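Local coordinates for protein beta-ketoacyl synthase (Burkholderia phymatum, PDB 4EWG) that probably acts as a 3-oxoacyl-[acyl-carrier-protein] synthase, condensing acyl units as its family does, at residues V8-M13 against L242-Y247; G106-S111 against T188-G193; T51-P56 against T214-P219. One frame throughout, in Å; residues are numbered along the deposited sequence.

Interaction 1: V8-M13 against L242-Y247; sequences VVITGM and LVLEEY
The carboxylate of Glu245 reaches across to Thr11 on the partner strand, the two side chains crossing at about a right angle; Thr11 OG1 donates to Glu245 OE1 at 2.7 Å, meeting that oxygen nearly head-on along its C-O axis. Two conformations set this up: Glu245 is extended, with CG anti to the backbone N (chi1 -178°), while Thr11 holds OG1 between its backbone N and carbonyl carbon (chi1 51°). Glu245 OE2 is taken up by Arg253 and by His249, a calcium ligand in this protein, although no calcium is bound to this chain in the model. The antiparallel strands pair Val9 with Glu245 through two backbone bonds. Further on, Thr11 and Gly12 together face Val243, a beta bulge, and Val243 CG1 packs on Thr11 OG1. Val9 CG1 lies obliquely against Tyr247 CD1, 3.7 Å away. On the opposite face Leu242 CD2 runs beside Met13 CG at 3.6 Å, the two side chains pointing the same way, and Leu242 CD1 meets Ile10 CD1. Helix 170-183 covers Val8, Leu242 and Leu244, helix 344-358 covers Ile10 and Met13, and Ala250 of helix 247-252 packs against Thr11 and Glu245. Strands 189-196 and 259-268 flank the pair.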
loop_
_atom_site.group_PDB
_atom_site.type_symbol
_atom_site.label_atom_id
_atom_site.label_comp_id
_atom_site.label_asym_id
_atom_site.label_seq_id
_atom_site.Cartn_x
_atom_site.Cartn_y
_atom_site.Cartn_z
ATOM N N VAL A 8 4.814 -2.017 -22.438
ATOM C CA VAL A 8 4.864 -2.987 -21.379
ATOM C C VAL A 8 4.044 -4.229 -21.731
ATOM O O VAL A 8 2.864 -4.121 -22.084
ATOM C CB VAL A 8 4.362 -2.373 -20.091
ATOM C CG1 VAL A 8 4.593 -3.341 -18.930
ATOM C CG2 VAL A 8 5.089 -1.028 -19.868
ATOM N N VAL A 9 4.691 -5.391 -21.627
ATOM C CA VAL A 9 4.084 -6.653 -21.975
ATOM C C VAL A 9 4.161 -7.612 -20.785
ATOM O O VAL A 9 4.915 -7.415 -19.843
ATOM C CB VAL A 9 4.771 -7.319 -23.219
ATOM C CG1 VAL A 9 4.605 -6.465 -24.457
ATOM C CG2 VAL A 9 6.262 -7.636 -22.948
ATOM N N ILE A 10 3.362 -8.644 -20.855
ATOM C CA ILE A 10 3.258 -9.636 -19.818
ATOM C C ILE A 10 3.887 -10.905 -20.326
ATOM O O ILE A 10 3.380 -11.507 -21.251
ATOM C CB ILE A 10 1.776 -9.926 -19.485
ATOM C CG1 ILE A 10 1.142 -8.707 -18.819
ATOM C CG2 ILE A 10 1.648 -11.136 -18.569
ATOM C CD1 ILE A 10 -0.343 -8.637 -19.011
ATOM N N THR A 11 4.971 -11.324 -19.698
ATOM C CA THR A 11 5.752 -12.502 -20.189
ATOM C C THR A 11 5.692 -13.687 -19.225
ATOM O O THR A 11 6.233 -14.747 -19.521
ATOM C CB THR A 11 7.208 -12.096 -20.385
ATOM O OG1 THR A 11 7.659 -11.464 -19.181
ATOM C CG2 THR A 11 7.325 -11.077 -21.491
ATOM N N GLY A 12 5.019 -13.508 -18.079
ATOM C CA GLY A 12 4.802 -14.588 -17.103
ATOM C C GLY A 12 3.454 -14.460 -16.402
ATOM O O GLY A 12 3.057 -13.352 -16.021
ATOM N N MET A 13 2.726 -15.577 -16.260
ATOM C CA MET A 13 1.456 -15.606 -15.504
ATOM C C MET A 13 1.389 -16.885 -14.693
ATOM O O MET A 13 1.764 -17.966 -15.180
ATOM C CB MET A 13 0.228 -15.560 -16.434
ATOM C CG MET A 13 0.332 -14.552 -17.545
ATOM S SD MET A 13 -1.205 -14.248 -18.460
ATOM C CE MET A 13 -1.530 -15.888 -19.122
ATOM N N LEU A 242 1.458 -11.598 -12.226
ATOM C CA LEU A 242 1.919 -11.395 -13.601
ATOM C C LEU A 242 3.345 -10.837 -13.598
ATOM O O LEU A 242 3.722 -10.011 -12.730
ATOM C CB LEU A 242 1.018 -10.447 -14.356
ATOM C CG LEU A 242 -0.471 -10.720 -14.393
ATOM C CD1 LEU A 242 -1.172 -9.540 -15.088
ATOM C CD2 LEU A 242 -0.704 -12.010 -15.143
ATOM N N VAL A 243 4.153 -11.321 -14.546
ATOM C CA VAL A 243 5.468 -10.741 -14.807
ATOM C C VAL A 243 5.269 -9.678 -15.920
ATOM O O VAL A 243 4.915 -9.994 -17.046
ATOM C CB VAL A 243 6.500 -11.790 -15.253
ATOM C CG1 VAL A 243 7.793 -11.100 -15.614
ATOM C CG2 VAL A 243 6.723 -12.858 -14.175
ATOM N N LEU A 244 5.471 -8.435 -15.578
ATOM C CA LEU A 244 5.399 -7.349 -16.541
ATOM C C LEU A 244 6.816 -7.048 -16.940
ATOM O O LEU A 244 7.742 -7.149 -16.114
ATOM C CB LEU A 244 4.779 -6.078 -15.923
ATOM C CG LEU A 244 3.257 -5.930 -15.800
ATOM C CD1 LEU A 244 2.671 -7.121 -15.051
ATOM C CD2 LEU A 244 2.926 -4.620 -15.067
ATOM N N GLU A 245 6.996 -6.654 -18.196
ATOM C CA GLU A 245 8.343 -6.509 -18.715
ATOM C C GLU A 245 8.367 -5.466 -19.815
ATOM O O GLU A 245 7.470 -5.429 -20.659
ATOM C CB GLU A 245 8.798 -7.848 -19.234
ATOM C CG GLU A 245 10.213 -7.872 -19.775
ATOM C CD GLU A 245 10.736 -9.288 -20.008
ATOM O OE1 GLU A 245 9.999 -10.276 -19.743
ATOM O OE2 GLU A 245 11.896 -9.410 -20.461
ATOM N N GLU A 246 9.390 -4.613 -19.793
ATOM C CA GLU A 246 9.540 -3.622 -20.844
ATOM C C GLU A 246 9.671 -4.365 -22.194
ATOM O O GLU A 246 10.302 -5.404 -22.281
ATOM C CB GLU A 246 10.747 -2.725 -20.576
ATOM C CG GLU A 246 10.913 -1.581 -21.552
ATOM C CD GLU A 246 11.670 -1.946 -22.810
ATOM O OE1 GLU A 246 12.600 -2.764 -22.735
ATOM O OE2 GLU A 246 11.321 -1.421 -23.893
ATOM N N TYR A 247 9.076 -3.791 -23.223
ATOM C CA TYR A 247 8.870 -4.473 -24.488
ATOM C C TYR A 247 10.170 -4.867 -25.207
ATOM O O TYR A 247 10.313 -6.010 -25.620
ATOM C CB TYR A 247 7.979 -3.603 -25.377
ATOM C CG TYR A 247 7.697 -4.147 -26.772
ATOM C CD1 TYR A 247 7.077 -5.378 -26.963
ATOM C CD2 TYR A 247 8.064 -3.402 -27.913
ATOM C CE1 TYR A 247 6.819 -5.853 -28.239
ATOM C CE2 TYR A 247 7.812 -3.872 -29.200
ATOM C CZ TYR A 247 7.196 -5.091 -29.358
ATOM O OH TYR A 247 6.958 -5.519 -30.642
#

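Interaction 2: G106-S111 against T188-G193; sequences GVAYGS and TLMLAG
Tyr109 lays one face of its ring over the backbone of Gly193, whose carbonyl carbon sits 3.4 Å above the ring plane near its centre. Gly193 CA makes a CH-pi contact with this face, 3.8 Å from the centroid, made possible because glycine has no CB in the way. At the other end of the pair, Met190 folds back on itself, bent at both chi2 (-66°) and chi3 (-82°), so that SD rests 3.4 Å from Gly106 CA and CE turns over Val107 N. Beside it Ala108 CB meets Met190 CE at 4.1 Å. The backbones run parallel and are joined by four bonds, among them a nearly straight one from Ala108 N to Leu191 O (2.8 Å). Strand 105-110 lies between 161-163 and 189-196, which helix 170-183 links in a beta-alpha-beta crossover belonging to the N-terminal half of the thiolase fold. That helix backs the face that carries Ala108, Met190 and Ala192, with Ala174 against Ala108 and Ala178 against Met190 and Ala192. On the opposite face, helix 76-92 supplies Ala81, Ala84 and Ser85 around Tyr109, helix 146-154 adds Thr147 and Ala148, and Tyr109 OH is hydrogen-bonded to Thr241 OG1.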
loop_
_atom_site.group_PDB
_atom_site.type_symbol
_atom_site.label_atom_id
_atom_site.label_comp_id
_atom_site.label_asym_id
_atom_site.label_seq_id
_atom_site.Cartn_x
_atom_site.Cartn_y
_atom_site.Cartn_z
ATOM N N GLY A 106 11.330 -5.136 -9.769
ATOM C CA GLY A 106 10.676 -4.703 -8.522
ATOM C C GLY A 106 9.404 -5.489 -8.274
ATOM O O GLY A 106 9.111 -6.474 -8.967
ATOM N N VAL A 107 8.663 -5.093 -7.252
ATOM C CA VAL A 107 7.491 -5.838 -6.839
ATOM C C VAL A 107 6.336 -4.916 -6.473
ATOM O O VAL A 107 6.508 -3.975 -5.696
ATOM C CB VAL A 107 7.787 -6.748 -5.626
ATOM C CG1 VAL A 107 6.493 -7.461 -5.187
ATOM C CG2 VAL A 107 8.916 -7.715 -5.952
ATOM N N ALA A 108 5.178 -5.161 -7.061
ATOM C CA ALA A 108 3.958 -4.500 -6.653
ATOM C C ALA A 108 2.986 -5.590 -6.198
ATOM O O ALA A 108 2.732 -6.568 -6.921
ATOM C CB ALA A 108 3.376 -3.678 -7.801
ATOM N N TYR A 109 2.468 -5.451 -4.980
ATOM C CA TYR A 109 1.614 -6.503 -4.418
ATOM C C TYR A 109 0.837 -5.998 -3.215
ATOM O O TYR A 109 1.299 -5.100 -2.502
ATOM C CB TYR A 109 2.490 -7.690 -3.938
ATOM C CG TYR A 109 2.065 -9.022 -4.436
ATOM C CD1 TYR A 109 1.062 -9.776 -3.766
ATOM C CD2 TYR A 109 2.638 -9.566 -5.586
ATOM C CE1 TYR A 109 0.667 -11.029 -4.242
ATOM C CE2 TYR A 109 2.246 -10.827 -6.057
ATOM C CZ TYR A 109 1.267 -11.542 -5.394
ATOM O OH TYR A 109 0.883 -12.759 -5.895
ATOM N N GLY A 110 -0.300 -6.624 -2.962
ATOM C CA GLY A 110 -1.012 -6.361 -1.736
ATOM C C GLY A 110 -2.087 -7.368 -1.402
ATOM O O GLY A 110 -2.320 -8.325 -2.149
ATOM N N SER A 111 -2.733 -7.132 -0.263
ATOM C CA SER A 111 -3.796 -7.989 0.227
ATOM C C SER A 111 -4.681 -7.170 1.144
ATOM O O SER A 111 -4.294 -6.083 1.560
ATOM C CB SER A 111 -3.213 -9.191 1.000
ATOM O OG SER A 111 -2.413 -8.773 2.075
ATOM N N THR A 188 12.780 -2.238 -15.183
ATOM C CA THR A 188 12.718 -3.010 -16.415
ATOM C C THR A 188 11.672 -4.098 -16.300
ATOM O O THR A 188 11.024 -4.447 -17.272
ATOM C CB THR A 188 14.052 -3.691 -16.728
ATOM O OG1 THR A 188 15.071 -2.698 -16.877
ATOM C CG2 THR A 188 13.964 -4.492 -18.008
ATOM N N LEU A 189 11.535 -4.653 -15.101
ATOM C CA LEU A 189 10.616 -5.738 -14.835
ATOM C C LEU A 189 9.912 -5.495 -13.532
ATOM O O LEU A 189 10.426 -4.810 -12.675
ATOM C CB LEU A 189 11.393 -7.059 -14.727
ATOM C CG LEU A 189 11.968 -7.546 -16.058
ATOM C CD1 LEU A 189 13.511 -7.727 -15.979
ATOM C CD2 LEU A 189 11.220 -8.797 -16.534
ATOM N N MET A 190 8.731 -6.079 -13.384
ATOM C CA MET A 190 7.967 -6.031 -12.133
ATOM C C MET A 190 7.199 -7.327 -11.983
ATOM O O MET A 190 6.604 -7.832 -12.962
ATOM C CB MET A 190 6.949 -4.870 -12.114
ATOM C CG MET A 190 7.529 -3.459 -12.051
ATOM S SD MET A 190 8.396 -3.071 -10.513
ATOM C CE MET A 190 7.055 -2.625 -9.378
ATOM N N LEU A 191 7.230 -7.884 -10.775
ATOM C CA LEU A 191 6.216 -8.846 -10.351
ATOM C C LEU A 191 5.025 -8.029 -9.831
ATOM O O LEU A 191 5.198 -7.138 -9.006
ATOM C CB LEU A 191 6.744 -9.741 -9.244
ATOM C CG LEU A 191 7.971 -10.595 -9.659
ATOM C CD1 LEU A 191 8.412 -11.395 -8.470
ATOM C CD2 LEU A 191 7.684 -11.489 -10.884
ATOM N N ALA A 192 3.836 -8.300 -10.345
ATOM C CA ALA A 192 2.647 -7.606 -9.883
ATOM C C ALA A 192 1.553 -8.615 -9.612
ATOM O O ALA A 192 1.271 -9.469 -10.437
ATOM C CB ALA A 192 2.189 -6.573 -10.902
ATOM N N GLY A 193 0.927 -8.506 -8.451
ATOM C CA GLY A 193 -0.141 -9.401 -8.115
ATOM C C GLY A 193 -0.888 -9.030 -6.870
ATOM O O GLY A 193 -0.740 -7.914 -6.321
#

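Interaction 3: T51-P56 against T214-P219; sequences TRLAAP and TRNDEP
Asn216 joins the two segments through the backbone of Arg52, and its side chain can be followed outward atom by atom. CB lies 4.0 Å from Arg52 CB. With CG set anti to its own carbonyl carbon (chi1 -68°), the amide swings over the other segment, where CG approaches Arg52 CB at 3.6 Å. At the tip the two branches divide their work. OD1 accepts from Arg52 N at 2.8 Å; the N-H points almost straight at the oxygen, yet the donor stands well above the amide plane, 58° out of it. OD1 also lies near Thr51 CA and Leu53 CG. ND2 sits 3.7 Å from Arg52 CG and donates to the carbonyl oxygen of His50, so both ends of the amide are bound to the chain around Arg52. The Arg52 chain bends at chi2 and turns its guanidinium, its plane 23° from that of the asparagine amide, back toward its own chain, where NH1 bonds to Thr51 O and Leu49 O. Thr51 OG1 accepts from Leu53 N, an ST turn, and is also bonded to Ser213 O. From this turn the side chain of Leu53 points at the other segment: CD1 touches Arg215 O at 3.6 Å, and CD2 meets Pro219 CB at 4.0 Å. On the side of 214-219, Arg215 NE and NH2 both grip Glu218 OE1 from the same face of its carboxylate, a side-on salt bridge between the first and last residues of a turn that the backbone bond from Glu218 N to Arg215 O closes. Residues 215-218 thus form a type I beta turn, with Asn216 at its second position hooking it to the chain that leads into strand 53-54, which pairs with 38-39 in a small two-stranded antiparallel sheet.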
loop_
_atom_site.group_PDB
_atom_site.type_symbol
_atom_site.label_atom_id
_atom_site.label_comp_id
_atom_site.label_asym_id
_atom_site.label_seq_id
_atom_site.Cartn_x
_atom_site.Cartn_y
_atom_site.Cartn_z
ATOM N N THR A 51 -23.353 -16.202 7.139
ATOM C CA THR A 51 -22.983 -17.120 6.059
ATOM C C THR A 51 -22.226 -18.331 6.585
ATOM O O THR A 51 -21.491 -18.233 7.537
ATOM C CB THR A 51 -22.169 -16.447 4.941
ATOM O OG1 THR A 51 -22.121 -17.318 3.804
ATOM C CG2 THR A 51 -20.775 -16.133 5.375
ATOM N N ARG A 52 -22.427 -19.464 5.919
ATOM C CA ARG A 52 -21.587 -20.641 6.073
ATOM C C ARG A 52 -20.985 -21.067 4.720
ATOM O O ARG A 52 -20.739 -22.252 4.488
ATOM C CB ARG A 52 -22.409 -21.788 6.685
ATOM C CG ARG A 52 -22.826 -21.536 8.128
ATOM C CD ARG A 52 -21.613 -21.566 9.034
ATOM N NE ARG A 52 -21.951 -21.315 10.428
ATOM C CZ ARG A 52 -22.024 -20.117 10.991
ATOM N NH1 ARG A 52 -21.797 -19.023 10.290
ATOM N NH2 ARG A 52 -22.339 -20.018 12.269
ATOM N N LEU A 53 -20.754 -20.103 3.832
ATOM C CA LEU A 53 -20.213 -20.405 2.489
ATOM C C LEU A 53 -18.837 -19.781 2.262
ATOM O O LEU A 53 -18.579 -18.675 2.729
ATOM C CB LEU A 53 -21.163 -19.875 1.414
ATOM C CG LEU A 53 -22.618 -20.339 1.502
ATOM C CD1 LEU A 53 -23.503 -19.529 0.558
ATOM C CD2 LEU A 53 -22.657 -21.817 1.185
ATOM N N ALA A 54 -17.974 -20.496 1.535
ATOM C CA ALA A 54 -16.684 -19.970 1.081
ATOM C C ALA A 54 -16.255 -20.762 -0.129
ATOM O O ALA A 54 -16.831 -21.831 -0.404
ATOM C CB ALA A 54 -15.619 -20.096 2.163
ATOM N N ALA A 55 -15.235 -20.252 -0.833
ATOM C CA ALA A 55 -14.572 -20.965 -1.943
ATOM C C ALA A 55 -13.083 -21.170 -1.612
ATOM O O ALA A 55 -12.207 -20.465 -2.161
ATOM C CB ALA A 55 -14.712 -20.168 -3.240
ATOM N N PRO A 56 -12.780 -22.096 -0.696
ATOM C CA PRO A 56 -11.383 -22.282 -0.270
ATOM C C PRO A 56 -10.504 -22.939 -1.323
ATOM O O PRO A 56 -11.018 -23.515 -2.277
ATOM C CB PRO A 56 -11.519 -23.229 0.934
ATOM C CG PRO A 56 -12.755 -24.015 0.626
ATOM C CD PRO A 56 -13.689 -22.981 0.049
ATOM N N THR A 214 -26.296 -16.095 2.022
ATOM C CA THR A 214 -26.606 -16.946 3.133
ATOM C C THR A 214 -27.383 -18.206 2.688
ATOM O O THR A 214 -28.048 -18.848 3.504
ATOM C CB THR A 214 -27.425 -16.191 4.184
ATOM O OG1 THR A 214 -28.580 -15.698 3.563
ATOM C CG2 THR A 214 -26.643 -15.012 4.779
ATOM N N ARG A 215 -27.278 -18.583 1.421
ATOM C CA ARG A 215 -27.878 -19.832 0.977
ATOM C C ARG A 215 -27.011 -20.991 1.422
ATOM O O ARG A 215 -26.372 -21.651 0.621
ATOM C CB ARG A 215 -28.102 -19.816 -0.521
ATOM C CG ARG A 215 -29.271 -18.921 -0.864
ATOM C CD ARG A 215 -29.440 -18.755 -2.356
ATOM N NE ARG A 215 -30.008 -19.961 -2.983
ATOM C CZ ARG A 215 -30.379 -20.045 -4.261
ATOM N NH1 ARG A 215 -30.237 -19.003 -5.075
ATOM N NH2 ARG A 215 -30.891 -21.175 -4.725
ATOM N N ASN A 216 -27.017 -21.241 2.727
ATOM C CA ASN A 216 -26.007 -22.089 3.353
ATOM C C ASN A 216 -26.118 -23.565 2.971
ATOM O O ASN A 216 -25.143 -24.326 3.065
ATOM C CB ASN A 216 -26.002 -21.861 4.869
ATOM C CG ASN A 216 -25.486 -20.464 5.246
ATOM O OD1 ASN A 216 -24.809 -19.799 4.455
ATOM N ND2 ASN A 216 -25.744 -20.047 6.451
ATOM N N ASP A 217 -27.291 -23.951 2.474
ATOM C CA ASP A 217 -27.519 -25.293 1.998
ATOM C C ASP A 217 -27.343 -25.509 0.499
ATOM O O ASP A 217 -27.471 -26.631 0.031
ATOM C CB ASP A 217 -28.923 -25.709 2.400
ATOM C CG ASP A 217 -28.998 -26.084 3.865
ATOM O OD1 ASP A 217 -27.983 -25.900 4.599
ATOM O OD2 ASP A 217 -30.061 -26.565 4.287
ATOM N N GLU A 218 -27.065 -24.462 -0.251
ATOM C CA GLU A 218 -26.981 -24.587 -1.699
ATOM C C GLU A 218 -25.725 -23.922 -2.268
ATOM O O GLU A 218 -25.827 -22.999 -3.055
ATOM C CB GLU A 218 -28.229 -23.982 -2.332
ATOM C CG GLU A 218 -29.507 -24.714 -1.932
ATOM C CD GLU A 218 -30.740 -24.096 -2.563
ATOM O OE1 GLU A 218 -31.002 -22.903 -2.287
ATOM O OE2 GLU A 218 -31.438 -24.800 -3.337
ATOM N N PRO A 219 -24.536 -24.413 -1.877
ATOM C CA PRO A 219 -23.274 -23.807 -2.313
ATOM C C PRO A 219 -23.065 -23.843 -3.808
ATOM O O PRO A 219 -22.421 -22.983 -4.346
ATOM C CB PRO A 219 -22.203 -24.681 -1.616
ATOM C CG PRO A 219 -22.887 -25.950 -1.309
ATOM C CD PRO A 219 -24.303 -25.575 -1.001
#

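Interactions 1 and 2 share the large mixed sheet and touch: strands 238-246 and 189-196 are neighbours there, joined by probable backbone bonds from Leu242 N to Ala192 O and from Leu244 N to Met190 O. Their centres lie about 11 Å apart, and the four strands run in the order 105-110, 189-196, 238-246, 8-16. Interaction 3 stands apart, its centre about 36 Å from that of interaction 1 and about 32 Å from that of interaction 2, across the chain's centre. Along the chain the contacts nest, 2 inside 3 and 3 inside 1, all within the N-terminal ketoacyl synthase region. Distant segments of this half therefore meet both in the central sheet and at one outlying site beside strand 53-54.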